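Local coordinates for protein maleylacetate reductase (Agrobacterium tumefaciens, PDB 3HL0) that probably reduces maleylacetate to 3-oxoadipate at the expense of NADH in gamma-resorcylate breakdown, as an NAD-binding member of the iron-containing alcohol dehydrogenase family, at residues E74-A79 against T100-A105; T120-E125 against G170-A175; S166-L171 against T258-L263; S191-E196 against C228-G233; I202-V207 against E219-G224. All blocks are in the same frame, centred on the assembly; numbering follows the deposited sequence. Where two conformers were deposited one is given.

Interaction 1. Residues E74-A79 against T100-A105; sequences EVTKTA and TGLGKA
The CA atoms of T76 and L102 lie 6.5 Å apart where helix 73-85 passes helix 97-110, the two short segments crossing at -64° with their axes 9.9 Å apart. Such spacing is bridged by side chains. T76 turns both of its branches to the task: chi1 of -66° sets OG1 beside the backbone N, 3.6 Å from A105 CB, and puts CG2 anti to that N, 3.7 Å from the same A105 CB. L102 slides past T76 in the opposite direction. With its CG anti to the backbone N (chi1 177°), it carries CD1 to 3.7 Å from T76 OG1 and to 3.9 Å from A79 CB. F64 of strand 60-64 adds to this cluster, touching both A79 and L102. Each helix connects strands that follow one another in the chain, as in the beta-alpha-beta crossovers of a Rossmann-like nucleotide-binding domain. Elsewhere on helix 97-110, K104 touches the NAD and donates to the carbonyls of S124, T127 and I129. Between the two segments themselves no hydrogen bond or salt bridge forms. Even the threonine hydroxyl meets methyl carbons here, so the helices are held across this contact by van der Waals fit in a buried setting.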
# COMPACT_ATOMS: atom_id res chain seq x y z
N GLU A 74 14.44 9.82 -7.66
CA GLU A 74 13.85 10.99 -8.32
C GLU A 74 12.92 11.78 -7.40
O GLU A 74 12.92 13.00 -7.45
CB GLU A 74 13.21 10.67 -9.67
CG GLU A 74 14.24 10.23 -10.72
CD GLU A 74 15.34 11.28 -10.99
OE1 GLU A 74 15.02 12.48 -11.15
OE2 GLU A 74 16.54 10.91 -11.07
N VAL A 75 12.20 11.08 -6.52
CA VAL A 75 11.41 11.75 -5.51
C VAL A 75 12.32 12.46 -4.50
O VAL A 75 12.07 13.61 -4.11
CB VAL A 75 10.46 10.75 -4.78
CG1 VAL A 75 9.76 11.43 -3.58
CG2 VAL A 75 9.43 10.21 -5.76
N THR A 76 13.38 11.79 -4.07
CA THR A 76 14.33 12.43 -3.16
C THR A 76 14.91 13.71 -3.78
O THR A 76 15.02 14.74 -3.11
CB THR A 76 15.45 11.48 -2.78
OG1 THR A 76 14.87 10.41 -2.03
CG2 THR A 76 16.53 12.20 -1.95
N LYS A 77 15.29 13.66 -5.05
CA LYS A 77 15.81 14.88 -5.72
C LYS A 77 14.84 16.05 -5.65
O LYS A 77 15.23 17.18 -5.31
CB LYS A 77 16.19 14.58 -7.16
CG LYS A 77 17.43 13.72 -7.22
CD LYS A 77 17.86 13.46 -8.64
CE LYS A 77 19.11 12.58 -8.67
NZ LYS A 77 18.69 11.17 -8.78
N THR A 78 13.57 15.76 -5.93
CA THR A 78 12.49 16.75 -5.81
C THR A 78 12.32 17.27 -4.38
O THR A 78 12.11 18.47 -4.18
CB THR A 78 11.18 16.14 -6.30
OG1 THR A 78 11.37 15.79 -7.69
CG2 THR A 78 10.02 17.14 -6.21
N ALA A 79 12.43 16.38 -3.40
CA ALA A 79 12.29 16.79 -2.00
C ALA A 79 13.46 17.66 -1.56
O ALA A 79 13.29 18.61 -0.79
CB ALA A 79 12.21 15.56 -1.09
N THR A 100 10.26 8.04 7.03
CA THR A 100 11.58 8.11 7.67
C THR A 100 12.67 7.96 6.64
O THR A 100 13.68 8.71 6.69
CB THR A 100 11.71 7.02 8.75
OG1 THR A 100 10.62 7.20 9.65
CG2 THR A 100 13.06 7.18 9.50
N GLY A 101 12.48 7.04 5.67
CA GLY A 101 13.49 6.83 4.62
C GLY A 101 13.69 8.08 3.75
O GLY A 101 14.82 8.45 3.44
N LEU A 102 12.61 8.79 3.42
CA LEU A 102 12.75 10.05 2.67
C LEU A 102 13.57 11.08 3.46
O LEU A 102 14.47 11.72 2.92
CB LEU A 102 11.36 10.60 2.25
CG LEU A 102 11.48 11.96 1.52
CD1 LEU A 102 12.31 11.85 0.21
CD2 LEU A 102 10.07 12.56 1.25
N GLY A 103 13.28 11.22 4.76
CA GLY A 103 14.05 12.16 5.59
C GLY A 103 15.52 11.79 5.65
O GLY A 103 16.40 12.67 5.64
N LYS A 104 15.78 10.48 5.72
CA LYS A 104 17.15 10.00 5.74
C LYS A 104 17.85 10.31 4.42
O LYS A 104 19.03 10.71 4.41
CB LYS A 104 17.20 8.50 6.02
CG LYS A 104 16.94 8.09 7.47
CD LYS A 104 16.76 6.57 7.57
CE LYS A 104 17.03 6.12 9.01
NZ LYS A 104 16.98 4.61 9.10
N ALA A 105 17.16 10.11 3.30
CA ALA A 105 17.75 10.37 1.99
C ALA A 105 18.03 11.85 1.78
O ALA A 105 18.99 12.20 1.09
CB ALA A 105 16.86 9.82 0.87

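Interaction 2. Residues T120-E125 against G170-A175; sequences TYAGSE and GLNAMA. With NAD (nicotinamide-adenine-dinucleotide), chain D.
Y121 makes the larger share of the van der Waals contact between the loop at 120-125 and helix 163-180, meeting A173 and G170. The A173 methyl sits 3.4 Å from Y121 O and 4.2 Å from Y121 CB. One turn earlier in the helix, G170 brings bare backbone to the tyrosine ring: its N lies near the ring plane, at the edge, 3.7 Å from CD2. N172 makes a looser contact, its ND2 4.2 Å from A122 CA. No hydrogen bond joins the two segments, yet S169 and H176, just outside 170-175 on the same helix, bond the loop at Y121 N and A122 O. Y121 OH is bonded to R218. T120 OG1 accepts from A122 N (3.3 Å, at 164°), forming an ST turn. The same hydroxyl, placed between the backbone N and the carbonyl carbon by a chi1 of 72°, donates to NAD O2N at 2.7 Å. Contacts with the cofactor continue along the loop: A122 O approaches C5N of the nicotinamide ring, and S124 OG lies 3.4 Å from NAD C7N. A loop that bonds the pyrophosphate and packs against the nicotinamide while leaning on a helix of the C-terminal region is consistent with the interdomain cofactor cleft of iron-containing alcohol dehydrogenases.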
# COMPACT_ATOMS: atom_id res chain seq x y z
N THR A 120 4.40 4.00 12.67
CA THR A 120 4.27 2.53 12.55
C THR A 120 5.28 1.89 13.47
O THR A 120 5.88 2.57 14.33
CB THR A 120 4.50 1.98 11.11
OG1 THR A 120 5.89 2.06 10.76
CG2 THR A 120 3.65 2.75 10.07
N TYR A 121 5.50 0.58 13.31
CA TYR A 121 6.41 -0.16 14.17
C TYR A 121 7.70 -0.56 13.46
O TYR A 121 8.47 -1.37 13.96
CB TYR A 121 5.69 -1.40 14.73
CG TYR A 121 4.38 -1.02 15.46
CD1 TYR A 121 4.34 0.07 16.36
CD2 TYR A 121 3.19 -1.74 15.22
CE1 TYR A 121 3.16 0.42 17.00
CE2 TYR A 121 2.00 -1.39 15.84
CZ TYR A 121 1.99 -0.31 16.74
OH TYR A 121 0.80 0.00 17.34
N ALA A 122 7.96 0.04 12.31
CA ALA A 122 9.13 -0.34 11.48
C ALA A 122 10.48 -0.14 12.18
O ALA A 122 11.42 -0.91 11.96
CB ALA A 122 9.12 0.48 10.14
N GLY A 123 10.59 0.94 12.98
CA GLY A 123 11.83 1.13 13.75
C GLY A 123 12.98 1.84 13.03
O GLY A 123 14.04 2.00 13.63
N SER A 124 12.77 2.25 11.77
CA SER A 124 13.84 2.95 10.98
C SER A 124 14.37 4.18 11.69
O SER A 124 15.54 4.59 11.48
CB SER A 124 13.24 3.39 9.65
OG SER A 124 14.25 3.92 8.78
N GLU A 125 13.51 4.81 12.49
CA GLU A 125 13.85 6.07 13.20
C GLU A 125 15.10 5.99 14.09
O GLU A 125 15.69 7.05 14.43
CB GLU A 125 12.67 6.58 13.99
CG GLU A 125 12.24 5.61 15.09
CD GLU A 125 11.20 4.55 14.66
OE1 GLU A 125 10.97 4.32 13.45
OE2 GLU A 125 10.61 3.94 15.57
N GLY A 170 4.01 -4.84 13.38
CA GLY A 170 4.41 -5.30 14.73
C GLY A 170 5.29 -6.53 14.60
O GLY A 170 6.29 -6.67 15.30
N LEU A 171 4.92 -7.46 13.68
CA LEU A 171 5.79 -8.62 13.44
C LEU A 171 7.13 -8.25 12.81
O LEU A 171 8.15 -8.90 13.10
CB LEU A 171 5.06 -9.71 12.62
CG LEU A 171 3.90 -10.39 13.37
CD1 LEU A 171 2.98 -11.08 12.32
CD2 LEU A 171 4.44 -11.40 14.37
N ASN A 172 7.16 -7.21 11.95
CA ASN A 172 8.42 -6.68 11.41
C ASN A 172 9.34 -6.21 12.55
O ASN A 172 10.55 -6.48 12.56
CB ASN A 172 8.09 -5.51 10.44
CG ASN A 172 9.31 -4.93 9.71
OD1 ASN A 172 10.41 -5.49 9.65
ND2 ASN A 172 9.08 -3.77 9.13
N ALA A 173 8.76 -5.51 13.53
CA ALA A 173 9.55 -5.09 14.71
C ALA A 173 10.10 -6.32 15.43
O ALA A 173 11.30 -6.40 15.75
CB ALA A 173 8.65 -4.25 15.68
N MSE A 174 9.22 -7.27 15.68
CA MSE A 174 9.63 -8.49 16.41
C MSE A 174 10.78 -9.20 15.68
O MSE A 174 11.67 -9.78 16.31
CB MSE A 174 8.47 -9.46 16.61
CG MSE A 174 7.48 -8.86 17.56
SE MSE A 174 5.89 -9.94 17.78
CE MSE A 174 6.67 -11.52 18.39
N ALA A 175 10.76 -9.16 14.34
CA ALA A 175 11.85 -9.79 13.60
C ALA A 175 13.23 -9.20 13.92
O ALA A 175 14.21 -9.93 13.99
CB ALA A 175 11.56 -9.69 12.07
PA NAD D . 5.12 2.61 5.16
O1A NAD D . 5.94 3.71 5.76
O2A NAD D . 5.42 2.19 3.77
O5B NAD D . 3.58 2.93 5.43
C5B NAD D . 2.59 2.18 4.72
C4B NAD D . 1.35 3.06 4.60
O4B NAD D . 0.79 3.23 5.90
C3B NAD D . 1.68 4.45 4.05
O3B NAD D . 0.72 4.88 3.06
C2B NAD D . 1.62 5.31 5.29
O2B NAD D . 1.27 6.65 5.03
C1B NAD D . 0.54 4.61 6.13
N9A NAD D . 0.66 4.88 7.58
C8A NAD D . 1.79 4.76 8.37
N7A NAD D . 1.47 5.10 9.64
C5A NAD D . 0.15 5.46 9.69
C6A NAD D . -0.67 5.89 10.73
N6A NAD D . -0.35 5.78 12.05
N1A NAD D . -1.99 6.19 10.40
C2A NAD D . -2.46 6.03 9.12
N3A NAD D . -1.66 5.59 8.09
C4A NAD D . -0.36 5.31 8.39
O3 NAD D . 5.30 1.22 6.01
PN NAD D . 6.48 0.74 7.01
O1N NAD D . 6.29 -0.74 7.12
O2N NAD D . 6.38 1.59 8.19
O5D NAD D . 7.86 1.01 6.24
C5D NAD D . 8.33 0.16 5.20
C4D NAD D . 9.53 0.85 4.57
O4D NAD D . 10.47 1.15 5.60
C3D NAD D . 10.24 -0.10 3.60
O3D NAD D . 10.80 0.69 2.55
C2D NAD D . 11.32 -0.70 4.47
O2D NAD D . 12.43 -1.23 3.74
C1D NAD D . 11.70 0.48 5.34
N1N NAD D . 12.33 0.11 6.59
C2N NAD D . 13.59 0.57 6.80
C3N NAD D . 14.24 0.25 7.98
C7N NAD D . 15.58 0.84 8.11
O7N NAD D . 16.17 0.59 9.30
N7N NAD D . 16.15 1.55 7.12
C4N NAD D . 13.61 -0.53 9.02
C5N NAD D . 12.32 -1.00 8.78
C6N NAD D . 11.69 -0.68 7.56

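Interaction 3. Residues S166-L171 against T258-L263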
# COMPACT_ATOMS: atom_id res chain seq x y z
N SER A 166 -0.97 -2.73 11.41
CA SER A 166 -0.48 -2.73 12.82
C SER A 166 0.09 -4.12 13.17
O SER A 166 1.19 -4.23 13.80
CB SER A 166 -1.60 -2.36 13.85
OG SER A 166 -1.99 -1.00 13.61
N MSE A 167 -0.60 -5.19 12.75
CA MSE A 167 -0.15 -6.56 13.05
C MSE A 167 1.12 -6.91 12.28
O MSE A 167 2.08 -7.42 12.86
CB MSE A 167 -1.24 -7.58 12.75
CG MSE A 167 -2.56 -7.38 13.54
SE MSE A 167 -2.39 -7.29 15.47
CE MSE A 167 -2.43 -5.41 15.73
N THR A 168 1.15 -6.62 10.97
CA THR A 168 2.33 -7.04 10.19
C THR A 168 3.54 -6.14 10.50
O THR A 168 4.68 -6.64 10.60
CB THR A 168 2.07 -7.09 8.67
OG1 THR A 168 1.51 -5.82 8.29
CG2 THR A 168 1.05 -8.20 8.41
N SER A 169 3.31 -4.84 10.70
CA SER A 169 4.42 -3.98 11.10
C SER A 169 4.92 -4.41 12.48
O SER A 169 6.14 -4.37 12.74
CB SER A 169 3.94 -2.51 11.13
OG SER A 169 5.07 -1.61 11.43
N GLY A 170 4.01 -4.84 13.38
CA GLY A 170 4.41 -5.30 14.73
C GLY A 170 5.29 -6.53 14.60
O GLY A 170 6.29 -6.67 15.30
N LEU A 171 4.92 -7.46 13.68
CA LEU A 171 5.79 -8.62 13.44
C LEU A 171 7.13 -8.25 12.81
O LEU A 171 8.15 -8.90 13.10
CB LEU A 171 5.06 -9.71 12.62
CG LEU A 171 3.90 -10.39 13.37
CD1 LEU A 171 2.98 -11.08 12.32
CD2 LEU A 171 4.44 -11.40 14.37
N THR A 258 5.79 -9.45 4.13
CA THR A 258 6.88 -10.41 3.84
C THR A 258 7.58 -10.85 5.15
O THR A 258 7.78 -12.04 5.38
CB THR A 258 7.90 -9.81 2.88
OG1 THR A 258 7.22 -9.50 1.65
CG2 THR A 258 9.00 -10.82 2.55
N HIS A 259 7.82 -9.87 6.01
CA HIS A 259 8.38 -10.19 7.35
C HIS A 259 7.46 -11.06 8.16
O HIS A 259 7.88 -12.02 8.74
CB HIS A 259 8.64 -8.92 8.13
CG HIS A 259 9.90 -8.25 7.73
ND1 HIS A 259 11.08 -8.46 8.40
CD2 HIS A 259 10.17 -7.41 6.71
CE1 HIS A 259 12.04 -7.78 7.78
NE2 HIS A 259 11.51 -7.13 6.76
N ALA A 260 6.16 -10.76 8.14
CA ALA A 260 5.23 -11.54 8.93
C ALA A 260 5.15 -12.98 8.46
O ALA A 260 5.13 -13.90 9.26
CB ALA A 260 3.81 -10.90 8.86
N VAL A 261 5.11 -13.16 7.14
CA VAL A 261 5.04 -14.52 6.60
C VAL A 261 6.30 -15.36 6.86
O VAL A 261 6.20 -16.54 7.25
CB VAL A 261 4.72 -14.48 5.10
CG1 VAL A 261 4.80 -15.90 4.50
CG2 VAL A 261 3.31 -13.95 4.91
N LEU A 262 7.45 -14.73 6.65
CA LEU A 262 8.72 -15.49 6.73
C LEU A 262 9.16 -15.75 8.17
O LEU A 262 9.84 -16.74 8.39
CB LEU A 262 9.85 -14.77 5.96
CG LEU A 262 9.71 -14.90 4.42
CD1 LEU A 262 10.81 -14.06 3.78
CD2 LEU A 262 9.82 -16.32 4.00
N LEU A 263 8.85 -14.83 9.09
CA LEU A 263 9.51 -14.84 10.44
C LEU A 263 9.45 -16.23 11.15
O LEU A 263 10.47 -16.69 11.66
CB LEU A 263 9.00 -13.71 11.33
CG LEU A 263 9.82 -13.59 12.63
CD1 LEU A 263 11.30 -13.28 12.42
CD2 LEU A 263 9.10 -12.55 13.48
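T168 is the first residue along 166-171 to touch the partner helix, setting CG2 3.9 Å from A260 CB. Its chi1 of 52° tucks OG1 between the backbone N and the carbonyl carbon, where the hydroxyl makes a weak hydrogen bond to A164 O, and leaves the methyl as the branch that meets the alanine. At this point helix 163-180 runs over helix 255-271 at a crossing angle of 61°, the axes of the short segments 8.1 Å apart. Both helices belong to the C-terminal helical region of the iron-containing alcohol dehydrogenase fold, and no strand occurs in the chain between these two segments. One turn after T168 comes L171, whose CA approaches that of A260 to 5.4 Å. CG lies anti to the carbonyl carbon (chi1 -68°), which swings CD1 over the small A260 side chain to 3.6 Å from CB. The A260 methyl is thus met by CG2 of T168 and CD1 of L171 together. L171 also contributes its backbone: its carbonyl O stands 3.8 Å from L263 CD2, an apolar branch rather than a donor. Beyond the pair, F296 and A297 of helix 289-300 pack against L171, and L293 against L263. H259 starts toward 166-171 but its imidazole leads away, meeting the rings of H240, H241 and H255.

Interaction 4. Residues S191-E196 against C228-G233; sequences SMMAVE and CGTVLG
M193, present as selenomethionine, stretches over T230 and V231. It does so within a helical hairpin: helices 188-210 and 215-234 follow one another in the chain and run roughly antiparallel, their short segments at 146° with axes 8.8 Å apart. The chain of M193 is fully extended beyond CG, with chi2 near -174°, so that the two ends of the side chain serve different partners. CB packs 3.8 Å from V231 CG1, whereas the far SE reaches T230 CG2 at 3.7 Å, the two side chains crossing at a slant. T230 meets the selenium with its methyl, while its hydroxyl bonds W226 O one turn back in its own helix. A194 and C228 are the residues whose CA atoms come nearest, 6.0 Å apart. A177 of helix 163-180 touches both of these residues, adding a third helix to the pair. The contact is partly buried, since V231 and A194 are enclosed while M193 and T230 lie nearer the surface. No polar bond joins the two segments. V231 completes the contact with both of its branches: CG2 lies 4.4 Å from A194 CB, and CG1 also lies 4.1 Å from A194 N.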
# COMPACT_ATOMS: atom_id res chain seq x y z
N SER A 191 20.73 -7.74 23.67
CA SER A 191 19.90 -8.90 24.00
C SER A 191 18.79 -8.60 25.02
O SER A 191 17.64 -9.02 24.84
CB SER A 191 20.76 -10.07 24.49
OG SER A 191 21.58 -10.55 23.44
N MSE A 192 19.12 -7.86 26.07
CA MSE A 192 18.10 -7.42 27.05
C MSE A 192 17.00 -6.55 26.39
O MSE A 192 15.81 -6.75 26.65
CB MSE A 192 18.78 -6.73 28.28
CG MSE A 192 18.18 -5.43 28.80
SE MSE A 192 19.54 -4.78 30.10
CE MSE A 192 19.78 -6.50 30.83
N MSE A 193 17.39 -5.60 25.54
CA MSE A 193 16.42 -4.74 24.84
C MSE A 193 15.56 -5.60 23.91
O MSE A 193 14.36 -5.36 23.80
CB MSE A 193 17.09 -3.65 24.03
CG MSE A 193 17.77 -2.64 24.94
SE MSE A 193 18.42 -1.18 23.72
CE MSE A 193 19.23 -0.03 24.98
N ALA A 194 16.18 -6.58 23.26
CA ALA A 194 15.41 -7.45 22.32
C ALA A 194 14.36 -8.24 23.03
O ALA A 194 13.22 -8.35 22.56
CB ALA A 194 16.38 -8.38 21.52
N VAL A 195 14.71 -8.83 24.17
CA VAL A 195 13.73 -9.63 24.91
C VAL A 195 12.59 -8.73 25.39
O VAL A 195 11.40 -9.08 25.31
CB VAL A 195 14.40 -10.40 26.07
CG1 VAL A 195 13.32 -11.09 26.90
CG2 VAL A 195 15.35 -11.43 25.46
N GLU A 196 12.92 -7.55 25.92
CA GLU A 196 11.90 -6.63 26.40
C GLU A 196 11.00 -6.15 25.24
O GLU A 196 9.78 -6.05 25.44
CB GLU A 196 12.55 -5.47 27.13
CG GLU A 196 11.58 -4.39 27.58
CD GLU A 196 10.68 -4.78 28.75
OE1 GLU A 196 10.61 -5.94 29.21
OE2 GLU A 196 9.98 -3.84 29.19
N CYS A 228 12.88 -2.62 19.55
CA CYS A 228 13.21 -3.50 18.42
C CYS A 228 14.01 -2.76 17.35
O CYS A 228 14.96 -3.30 16.79
CB CYS A 228 11.89 -4.04 17.80
SG CYS A 228 11.03 -5.25 18.86
N GLY A 229 13.65 -1.50 17.06
CA GLY A 229 14.42 -0.73 16.11
C GLY A 229 15.82 -0.44 16.60
O GLY A 229 16.76 -0.39 15.80
N THR A 230 15.96 -0.25 17.90
CA THR A 230 17.27 0.10 18.47
C THR A 230 18.22 -1.05 18.22
O THR A 230 19.37 -0.84 17.82
CB THR A 230 17.15 0.45 19.94
OG1 THR A 230 16.29 1.60 20.08
CG2 THR A 230 18.54 0.78 20.53
N VAL A 231 17.75 -2.28 18.41
CA VAL A 231 18.69 -3.38 18.19
C VAL A 231 18.94 -3.66 16.71
O VAL A 231 20.06 -4.05 16.36
CB VAL A 231 18.31 -4.65 18.98
CG1 VAL A 231 18.20 -4.31 20.47
CG2 VAL A 231 16.97 -5.27 18.47
N LEU A 232 17.96 -3.38 15.84
CA LEU A 232 18.22 -3.37 14.37
C LEU A 232 19.36 -2.39 14.05
O LEU A 232 20.21 -2.66 13.16
CB LEU A 232 16.97 -2.94 13.60
CG LEU A 232 17.17 -2.76 12.09
CD1 LEU A 232 17.65 -4.05 11.39
CD2 LEU A 232 15.84 -2.30 11.45
N GLY A 233 19.37 -1.26 14.77
CA GLY A 233 20.40 -0.25 14.58
C GLY A 233 21.77 -0.68 15.05
O GLY A 233 22.75 -0.26 14.44

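Interaction 5. Residues I202-V207 against E219-G224; sequences IEALPV and ETALYG
Toward the closed end of the hairpin formed by helices 188-210 and 215-234, A204 packs against T220 and A221. The CA atoms of A204 and A221 come within 5.3 Å, and the segment axes within 8.2 Å at 136°. Small side chains make this closeness possible. The A204 methyl lies 3.6 Å from the backbone N of A221 and 3.8 Å from its CB, so one alanine meets both the side chain and the main chain of the other. T220 flanks the pair, its CG2 3.8 Å from A204 CB. That methyl is anti to the backbone N, while the hydroxyl, set beside the N by a chi1 of -64°, bonds to G216 O in its own helix. At the solvent-facing edge of the contact, E203 extends beyond CG across T220 at about a right angle and leaves OE1 4.1 Å from T220 CG2, a loose approach without a hydrogen bond. Its OE2 has a long, weak ion pair with R199. Just after the contact the first helix kinks at P206, whose N cannot donate to the preceding turn. Helix 289-300 touches L205 and P206, while Y121 touches A221. With no hydrogen bond or salt bridge between the segments, the contact is apolar in character: it depends on the close fit of the A204, A221 and T220 methyls and the A221 backbone, and the charged carboxylate remains at the margin.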
# COMPACT_ATOMS: atom_id res chain seq x y z
N ILE A 202 4.38 -8.87 22.13
CA ILE A 202 3.54 -10.08 22.35
C ILE A 202 2.36 -9.73 23.26
O ILE A 202 1.23 -10.19 23.02
CB ILE A 202 4.39 -11.26 22.84
CG1 ILE A 202 5.26 -11.74 21.69
CG2 ILE A 202 3.57 -12.43 23.34
CD1 ILE A 202 6.39 -12.73 22.15
N GLU A 203 2.60 -8.87 24.23
CA GLU A 203 1.53 -8.38 25.09
C GLU A 203 0.54 -7.47 24.36
O GLU A 203 -0.70 -7.65 24.51
CB GLU A 203 2.14 -7.65 26.29
CG GLU A 203 1.08 -7.18 27.26
CD GLU A 203 1.68 -6.62 28.53
OE1 GLU A 203 1.76 -5.39 28.65
OE2 GLU A 203 2.08 -7.43 29.41
N ALA A 204 1.07 -6.50 23.62
CA ALA A 204 0.30 -5.39 23.08
C ALA A 204 -0.46 -5.74 21.81
O ALA A 204 -1.59 -5.30 21.67
CB ALA A 204 1.16 -4.15 22.82
N LEU A 205 0.16 -6.46 20.87
CA LEU A 205 -0.50 -6.61 19.55
C LEU A 205 -1.88 -7.29 19.61
O LEU A 205 -2.76 -6.80 18.93
CB LEU A 205 0.43 -7.33 18.55
CG LEU A 205 1.64 -6.46 18.19
CD1 LEU A 205 2.69 -7.31 17.41
CD2 LEU A 205 1.28 -5.19 17.37
N PRO A 206 -2.08 -8.35 20.43
CA PRO A 206 -3.44 -8.95 20.51
C PRO A 206 -4.48 -7.99 21.05
O PRO A 206 -5.66 -8.04 20.62
CB PRO A 206 -3.25 -10.12 21.48
CG PRO A 206 -1.78 -10.50 21.30
CD PRO A 206 -1.12 -9.14 21.22
N VAL A 207 -4.06 -7.11 21.97
CA VAL A 207 -4.94 -6.06 22.50
C VAL A 207 -5.26 -4.99 21.49
O VAL A 207 -6.43 -4.60 21.30
CB VAL A 207 -4.38 -5.43 23.79
CG1 VAL A 207 -5.38 -4.35 24.36
CG2 VAL A 207 -4.18 -6.55 24.82
N GLU A 219 0.59 2.48 23.45
CA GLU A 219 1.84 2.92 24.06
C GLU A 219 2.81 1.76 24.18
O GLU A 219 4.02 1.92 23.85
CB GLU A 219 1.54 3.55 25.45
CG GLU A 219 0.86 4.91 25.32
CD GLU A 219 0.56 5.50 26.68
OE1 GLU A 219 0.41 4.72 27.65
OE2 GLU A 219 0.51 6.73 26.79
N THR A 220 2.31 0.63 24.63
CA THR A 220 3.14 -0.53 24.87
C THR A 220 3.71 -1.00 23.53
O THR A 220 4.91 -1.31 23.43
CB THR A 220 2.33 -1.64 25.56
OG1 THR A 220 1.93 -1.11 26.86
CG2 THR A 220 3.18 -2.86 25.79
N ALA A 221 2.87 -1.05 22.49
CA ALA A 221 3.43 -1.51 21.20
C ALA A 221 4.47 -0.54 20.64
O ALA A 221 5.45 -0.96 20.03
CB ALA A 221 2.32 -1.69 20.18
N LEU A 222 4.26 0.76 20.79
CA LEU A 222 5.23 1.72 20.28
C LEU A 222 6.58 1.64 21.05
O LEU A 222 7.65 1.75 20.47
CB LEU A 222 4.61 3.11 20.34
CG LEU A 222 5.34 4.17 19.54
CD1 LEU A 222 5.57 3.86 18.02
CD2 LEU A 222 4.58 5.48 19.65
N TYR A 223 6.48 1.49 22.37
CA TYR A 223 7.66 1.26 23.20
C TYR A 223 8.40 0.01 22.70
O TYR A 223 9.63 0.05 22.55
CB TYR A 223 7.17 1.07 24.62
CG TYR A 223 8.13 0.41 25.59
CD1 TYR A 223 9.26 1.09 26.05
CD2 TYR A 223 7.88 -0.88 26.04
CE1 TYR A 223 10.13 0.47 26.96
CE2 TYR A 223 8.72 -1.51 26.96
CZ TYR A 223 9.84 -0.81 27.41
OH TYR A 223 10.67 -1.40 28.33
N GLY A 224 7.67 -1.07 22.44
CA GLY A 224 8.32 -2.29 21.93
C GLY A 224 8.99 -1.99 20.60
O GLY A 224 10.13 -2.45 20.35

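Interaction 1 comes first along the chain and belongs to the Rossmann-like region. Its centre lies about 20 Å from that of interaction 2 and about 30 Å from that of interaction 5. Interactions 2 to 5 cluster among the C-terminal helices, their centres about 8 to 16 Å apart. Interaction 2 joins the two regions, since its loop touches helix 97-110 of interaction 1 and its helix, 163-180, also serves interaction 3, the two sharing G170 and L171. Both segment pairs of the hairpin, interactions 4 and 5, fall in sequence between the halves of interaction 3, and E196 bonds to Y223 between them. The cofactor loop is thereby connected to both halves of the protein.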